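Long-range contacts in small heat shock protein hsp20 family (Sulfolobus solfataricus, PDB 4RZK), which probably binds unfolded proteins as a heat-stress chaperone, the chain here being its alpha-crystallin domain: residues G42-I47 with E59-E65; E25-V29 with D53-Y57. All coordinates share one frame; numbering follows the deposited sequence.

Interaction 1: G42-I47 with E59-E65; sequences GKKLVI and EIDLPAE
Leu45 and Ile60 form an antiparallel hydrogen-bonded pair where strand segments 44-47 and 59-61 run antiparallel, their axes 4.5 Å apart at closest approach and their directions 165° apart. Strands 44-50 and 55-61, to which they belong, make a beta hairpin of the alpha-crystallin domain, a beta-sandwich fold. Leu45 N donates to Ile60 O at 2.7 Å, and Ile60 N returns a bond to Leu45 O at 2.8 Å. Lys44 with Asp61 and Val46 with Glu59 are the flanking non-hydrogen-bonded pairs.

The sheet has two different faces here. Leu45, Ile60 and Ile47 supply the apolar one. Ile47 CD1 meets Ile60 CD1 at 4.1 Å, each CG1 branch being anti to its own carbonyl carbon. Leu62 CD1 comes to 4.1 Å from Leu45 CB. Leu45 and Leu62 also pack on Val22 of strand 19-25, which ties the hairpin to the second layer of the sandwich.

Lys44, Val46, Glu59 and Asp61 occupy the other face. Val46 CG2 lies alongside Glu59 CB. The Lys44 chain bends at chi3, and its NZ makes only a long salt bridge to Glu59 OE1, at 4.0 Å. The same NZ is hydrogen-bonded to Asn40 OD1, its stronger polar partner. Beyond the strand ends, Lys43 and Glu65 lie side by side and point the same way. Lys43 CD rests 3.7 Å from Glu65 CG, and the pair ends in a salt bridge, Lys43 NZ to Glu65 OE2 at 3.4 Å, whose hydrogen bond is weak.

Interaction 2: E25-V29 with D53-Y57; sequences EVPGV and DRQYY
Tyr56 reaches from strand 55-61 across to Val26, Pro27 and Val29 in the turn after strand 19-25, and has by far the most surface buried here. Residues Val26 to Val29 form a type II beta turn, with Gly28 at a positive phi of 113°. Within the alpha-crystallin domain this brings the turn, from one layer of the beta sandwich, against the start of strand 55-61 in the other.

Val26 CA lies over one face of the Tyr56 ring in a CH-pi contact, offset toward the rim. Val26 CG1 packs at 3.5 Å from Tyr56 CD2. Val29 comes in at the edge instead, with CG2 in the ring plane and 3.7 Å from Tyr56 CE2. With CG anti to its carbonyl carbon (chi1 -46°), the Tyr56 ring stands off the strand toward the turn.

Pro27 crosses the tyrosine at about a right angle, its CD 4.1 Å from Tyr56 CZ. Tyr56 OH approaches Pro27 O as a hydrogen-bond donor, but the two atoms are modelled too close, so the details of the bond are doubtful. Arg54 adds its aliphatic part, with CD 3.5 Å from Pro27 O. Its guanidinium goes on to Glu25 of the second subunit, and Glu25 here meets Arg54 of that subunit.

The chemistry is therefore mixed. Apolar packing seats the tyrosine against the turn, and its hydroxyl probably bonds to the turn's backbone, while the charges beside it are paired across the dimer interface.

Overall arrangement
Interactions 1 and 2 share strand 55-61: 53-57 runs into its start and 59-65 runs off its end. Their centres are about 20 Å apart, on opposite sides of the chain's centre. Interaction 1 pairs this strand with its sheet neighbour 44-50, whereas interaction 2 connects it to the turn following strand 19-25. The two contacts meet where Val46 CG1 packs 4.0 Å from Tyr57 CE1. Ala49 of strand 44-50 also touches Val26, Val29 and Tyr56, so the hairpin of interaction 1 extends into interaction 2. The second subunit reaches the residues of interaction 2 but does not touch the segments of interaction 1.

Interaction 1: G42-I47 with E59-E65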
loop_
_atom_site.group_PDB
_atom_site.type_symbol
_atom_site.label_atom_id
_atom_site.label_comp_id
_atom_site.label_asym_id
_atom_site.label_seq_id
_atom_site.Cartn_x
_atom_site.Cartn_y
_atom_site.Cartn_z
ATOM N N GLY A 42 13.225 -5.594 -24.333
ATOM C CA GLY A 42 12.476 -4.451 -23.861
ATOM C C GLY A 42 11.197 -4.716 -23.111
ATOM O O GLY A 42 10.881 -4.038 -22.166
ATOM N N LYS A 43 10.448 -5.699 -23.570
ATOM C CA LYS A 43 9.022 -5.798 -23.324
ATOM C C LYS A 43 8.500 -5.960 -21.894
ATOM O O LYS A 43 7.445 -5.431 -21.577
ATOM C CB LYS A 43 8.412 -6.858 -24.240
ATOM C CG LYS A 43 7.925 -6.307 -25.569
ATOM C CD LYS A 43 8.913 -6.581 -26.687
ATOM C CE LYS A 43 8.758 -7.990 -27.238
ATOM N NZ LYS A 43 10.020 -8.500 -27.840
ATOM N N LYS A 44 9.182 -6.718 -21.051
ATOM C CA LYS A 44 8.605 -7.079 -19.760
ATOM C C LYS A 44 9.369 -6.632 -18.513
ATOM O O LYS A 44 10.576 -6.762 -18.430
ATOM C CB LYS A 44 8.316 -8.582 -19.723
ATOM C CG LYS A 44 8.975 -9.352 -18.597
ATOM C CD LYS A 44 8.628 -10.826 -18.697
ATOM C CE LYS A 44 7.302 -11.024 -19.406
ATOM N NZ LYS A 44 7.120 -12.412 -19.904
ATOM N N LEU A 45 8.640 -6.097 -17.543
ATOM C CA LEU A 45 9.234 -5.656 -16.289
ATOM C C LEU A 45 8.793 -6.521 -15.126
ATOM O O LEU A 45 7.627 -6.819 -14.973
ATOM C CB LEU A 45 8.890 -4.205 -15.992
ATOM C CG LEU A 45 9.430 -3.775 -14.636
ATOM C CD1 LEU A 45 10.916 -3.516 -14.704
ATOM C CD2 LEU A 45 8.710 -2.562 -14.104
ATOM N N VAL A 46 9.749 -6.917 -14.310
ATOM C CA VAL A 46 9.507 -7.887 -13.252
ATOM C C VAL A 46 9.813 -7.345 -11.863
ATOM O O VAL A 46 10.938 -6.936 -11.580
ATOM C CB VAL A 46 10.328 -9.161 -13.493
ATOM C CG1 VAL A 46 10.366 -10.028 -12.242
ATOM C CG2 VAL A 46 9.745 -9.922 -14.668
ATOM N N ILE A 47 8.813 -7.357 -10.989
ATOM C CA ILE A 47 8.943 -6.816 -9.638
ATOM C C ILE A 47 8.743 -7.847 -8.533
ATOM O O ILE A 47 7.746 -8.538 -8.497
ATOM C CB ILE A 47 7.922 -5.698 -9.401
ATOM C CG1 ILE A 47 8.190 -4.514 -10.307
ATOM C CG2 ILE A 47 7.954 -5.249 -7.961
ATOM C CD1 ILE A 47 6.966 -3.676 -10.547
ATOM N N GLU A 59 4.602 -9.300 -12.933
ATOM C CA GLU A 59 5.304 -9.144 -14.184
ATOM C C GLU A 59 4.446 -8.365 -15.150
ATOM O O GLU A 59 3.258 -8.607 -15.269
ATOM C CB GLU A 59 5.762 -10.486 -14.737
ATOM C CG GLU A 59 4.862 -11.130 -15.763
ATOM C CD GLU A 59 5.340 -12.517 -16.117
ATOM O OE1 GLU A 59 4.668 -13.198 -16.908
ATOM O OE2 GLU A 59 6.391 -12.924 -15.592
ATOM N N ILE A 60 5.054 -7.392 -15.806
ATOM C CA ILE A 60 4.332 -6.488 -16.666
ATOM C C ILE A 60 4.865 -6.526 -18.067
ATOM O O ILE A 60 6.061 -6.446 -18.274
ATOM C CB ILE A 60 4.493 -5.046 -16.203
ATOM C CG1 ILE A 60 3.674 -4.788 -14.945
ATOM C CG2 ILE A 60 4.082 -4.107 -17.314
ATOM C CD1 ILE A 60 4.522 -4.512 -13.732
ATOM N N ASP A 61 3.969 -6.617 -19.034
ATOM C CA ASP A 61 4.366 -6.536 -20.416
ATOM C C ASP A 61 4.298 -5.082 -20.787
ATOM O O ASP A 61 3.250 -4.473 -20.736
ATOM C CB ASP A 61 3.406 -7.333 -21.287
ATOM C CG ASP A 61 3.268 -8.764 -20.837
ATOM O OD1 ASP A 61 4.160 -9.574 -21.139
ATOM O OD2 ASP A 61 2.265 -9.084 -20.179
ATOM N N LEU A 62 5.434 -4.526 -21.159
ATOM C CA LEU A 62 5.540 -3.126 -21.500
ATOM C C LEU A 62 5.056 -2.802 -22.901
ATOM O O LEU A 62 5.157 -3.617 -23.798
ATOM C CB LEU A 62 6.972 -2.664 -21.301
ATOM C CG LEU A 62 7.481 -2.857 -19.879
ATOM C CD1 LEU A 62 8.992 -2.805 -19.833
ATOM C CD2 LEU A 62 6.881 -1.812 -18.964
ATOM N N PRO A 63 4.544 -1.596 -23.079
ATOM C CA PRO A 63 4.094 -1.119 -24.383
ATOM C C PRO A 63 5.237 -1.033 -25.377
ATOM O O PRO A 63 5.018 -1.248 -26.554
ATOM C CB PRO A 63 3.528 0.268 -24.085
ATOM C CG PRO A 63 3.721 0.498 -22.626
ATOM C CD PRO A 63 3.919 -0.837 -21.997
ATOM N N ALA A 64 6.440 -0.737 -24.907
ATOM C CA ALA A 64 7.593 -0.660 -25.789
ATOM C C ALA A 64 8.838 -1.231 -25.144
ATOM O O ALA A 64 8.958 -1.247 -23.934
ATOM C CB ALA A 64 7.838 0.774 -26.206
ATOM N N GLU A 65 9.785 -1.669 -25.959
ATOM C CA GLU A 65 11.019 -2.210 -25.431
ATOM C C GLU A 65 11.718 -1.108 -24.667
ATOM O O GLU A 65 11.613 0.047 -25.020
ATOM C CB GLU A 65 11.910 -2.724 -26.560
ATOM C CG GLU A 65 11.328 -3.884 -27.349
ATOM C CD GLU A 65 12.397 -4.735 -28.012
ATOM O OE1 GLU A 65 13.557 -4.284 -28.092
ATOM O OE2 GLU A 65 12.083 -5.860 -28.455
#

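Interaction 2: E25-V29 with D53-Y57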
loop_
_atom_site.group_PDB
_atom_site.type_symbol
_atom_site.label_atom_id
_atom_site.label_comp_id
_atom_site.label_asym_id
_atom_site.label_seq_id
_atom_site.Cartn_x
_atom_site.Cartn_y
_atom_site.Cartn_z
ATOM N N GLU A 25 2.006 -0.827 -5.967
ATOM C CA GLU A 25 1.770 -0.748 -4.556
ATOM C C GLU A 25 2.180 -2.029 -3.927
ATOM O O GLU A 25 1.646 -3.077 -4.217
ATOM C CB GLU A 25 0.312 -0.595 -4.293
ATOM C CG GLU A 25 -0.299 0.593 -4.945
ATOM C CD GLU A 25 -1.620 0.867 -4.327
ATOM O OE1 GLU A 25 -2.103 0.025 -3.568
ATOM O OE2 GLU A 25 -2.177 1.941 -4.580
ATOM N N VAL A 26 3.110 -1.923 -3.014
ATOM C CA VAL A 26 3.602 -3.084 -2.330
ATOM C C VAL A 26 3.764 -2.775 -0.852
ATOM O O VAL A 26 4.861 -2.813 -0.333
ATOM C CB VAL A 26 4.973 -3.423 -2.900
ATOM C CG1 VAL A 26 5.789 -4.209 -1.903
ATOM C CG2 VAL A 26 4.841 -4.148 -4.215
ATOM N N PRO A 27 2.680 -2.484 -0.151
ATOM C CA PRO A 27 2.864 -2.077 1.238
ATOM C C PRO A 27 3.191 -3.247 2.167
ATOM O O PRO A 27 2.771 -4.378 1.924
ATOM C CB PRO A 27 1.523 -1.448 1.593
ATOM C CG PRO A 27 0.548 -2.129 0.710
ATOM C CD PRO A 27 1.264 -2.428 -0.563
ATOM N N GLY A 28 3.944 -2.941 3.221
ATOM C CA GLY A 28 4.365 -3.915 4.191
ATOM C C GLY A 28 5.852 -4.081 4.085
ATOM O O GLY A 28 6.539 -4.361 5.058
ATOM N N VAL A 29 6.354 -3.862 2.887
ATOM C CA VAL A 29 7.696 -4.255 2.536
ATOM C C VAL A 29 8.668 -3.090 2.614
ATOM O O VAL A 29 8.334 -1.987 2.223
ATOM C CB VAL A 29 7.690 -4.870 1.129
ATOM C CG1 VAL A 29 9.076 -5.105 0.640
ATOM C CG2 VAL A 29 6.905 -6.165 1.144
ATOM N N ASP A 53 5.500 -10.629 6.716
ATOM C CA ASP A 53 4.061 -10.568 6.617
ATOM C C ASP A 53 3.502 -10.647 5.208
ATOM O O ASP A 53 2.508 -11.311 4.980
ATOM C CB ASP A 53 3.538 -9.360 7.368
ATOM C CG ASP A 53 3.907 -9.398 8.824
ATOM O OD1 ASP A 53 3.345 -10.229 9.551
ATOM O OD2 ASP A 53 4.771 -8.608 9.240
ATOM N N ARG A 54 4.141 -9.968 4.268
ATOM C CA ARG A 54 3.618 -9.848 2.917
ATOM C C ARG A 54 4.640 -10.112 1.825
ATOM O O ARG A 54 5.754 -9.642 1.905
ATOM C CB ARG A 54 2.985 -8.473 2.738
ATOM C CG ARG A 54 1.541 -8.436 3.184
ATOM C CD ARG A 54 1.066 -7.037 3.470
ATOM N NE ARG A 54 1.230 -6.693 4.868
ATOM C CZ ARG A 54 0.231 -6.586 5.721
ATOM N NH1 ARG A 54 0.462 -6.272 6.978
ATOM N NH2 ARG A 54 -1.001 -6.798 5.314
ATOM N N GLN A 55 4.257 -10.872 0.809
ATOM C CA GLN A 55 5.133 -11.100 -0.329
ATOM C C GLN A 55 4.447 -10.846 -1.678
ATOM O O GLN A 55 3.337 -11.282 -1.881
ATOM C CB GLN A 55 5.765 -12.495 -0.250
ATOM C CG GLN A 55 4.859 -13.616 0.240
ATOM C CD GLN A 55 4.691 -13.650 1.738
ATOM O OE1 GLN A 55 5.654 -13.612 2.480
ATOM N NE2 GLN A 55 3.456 -13.726 2.183
ATOM N N TYR A 56 5.104 -10.123 -2.577
ATOM C CA TYR A 56 4.512 -9.789 -3.865
ATOM C C TYR A 56 5.404 -10.166 -5.026
ATOM O O TYR A 56 6.606 -10.071 -4.934
ATOM C CB TYR A 56 4.234 -8.297 -3.987
ATOM C CG TYR A 56 3.568 -7.622 -2.822
ATOM C CD1 TYR A 56 2.245 -7.256 -2.884
ATOM C CD2 TYR A 56 4.273 -7.301 -1.687
ATOM C CE1 TYR A 56 1.634 -6.619 -1.832
ATOM C CE2 TYR A 56 3.669 -6.663 -0.637
ATOM C CZ TYR A 56 2.348 -6.328 -0.717
ATOM O OH TYR A 56 1.738 -5.687 0.325
ATOM N N TYR A 57 4.786 -10.597 -6.114
ATOM C CA TYR A 57 5.454 -10.749 -7.391
ATOM C C TYR A 57 4.548 -10.238 -8.487
ATOM O O TYR A 57 3.380 -10.551 -8.510
ATOM C CB TYR A 57 5.816 -12.210 -7.630
ATOM C CG TYR A 57 6.400 -12.514 -8.979
ATOM C CD1 TYR A 57 7.765 -12.588 -9.166
ATOM C CD2 TYR A 57 5.587 -12.752 -10.062
ATOM C CE1 TYR A 57 8.300 -12.877 -10.403
ATOM C CE2 TYR A 57 6.115 -13.036 -11.297
ATOM C CZ TYR A 57 7.469 -13.097 -11.458
ATOM O OH TYR A 57 7.976 -13.381 -12.689
#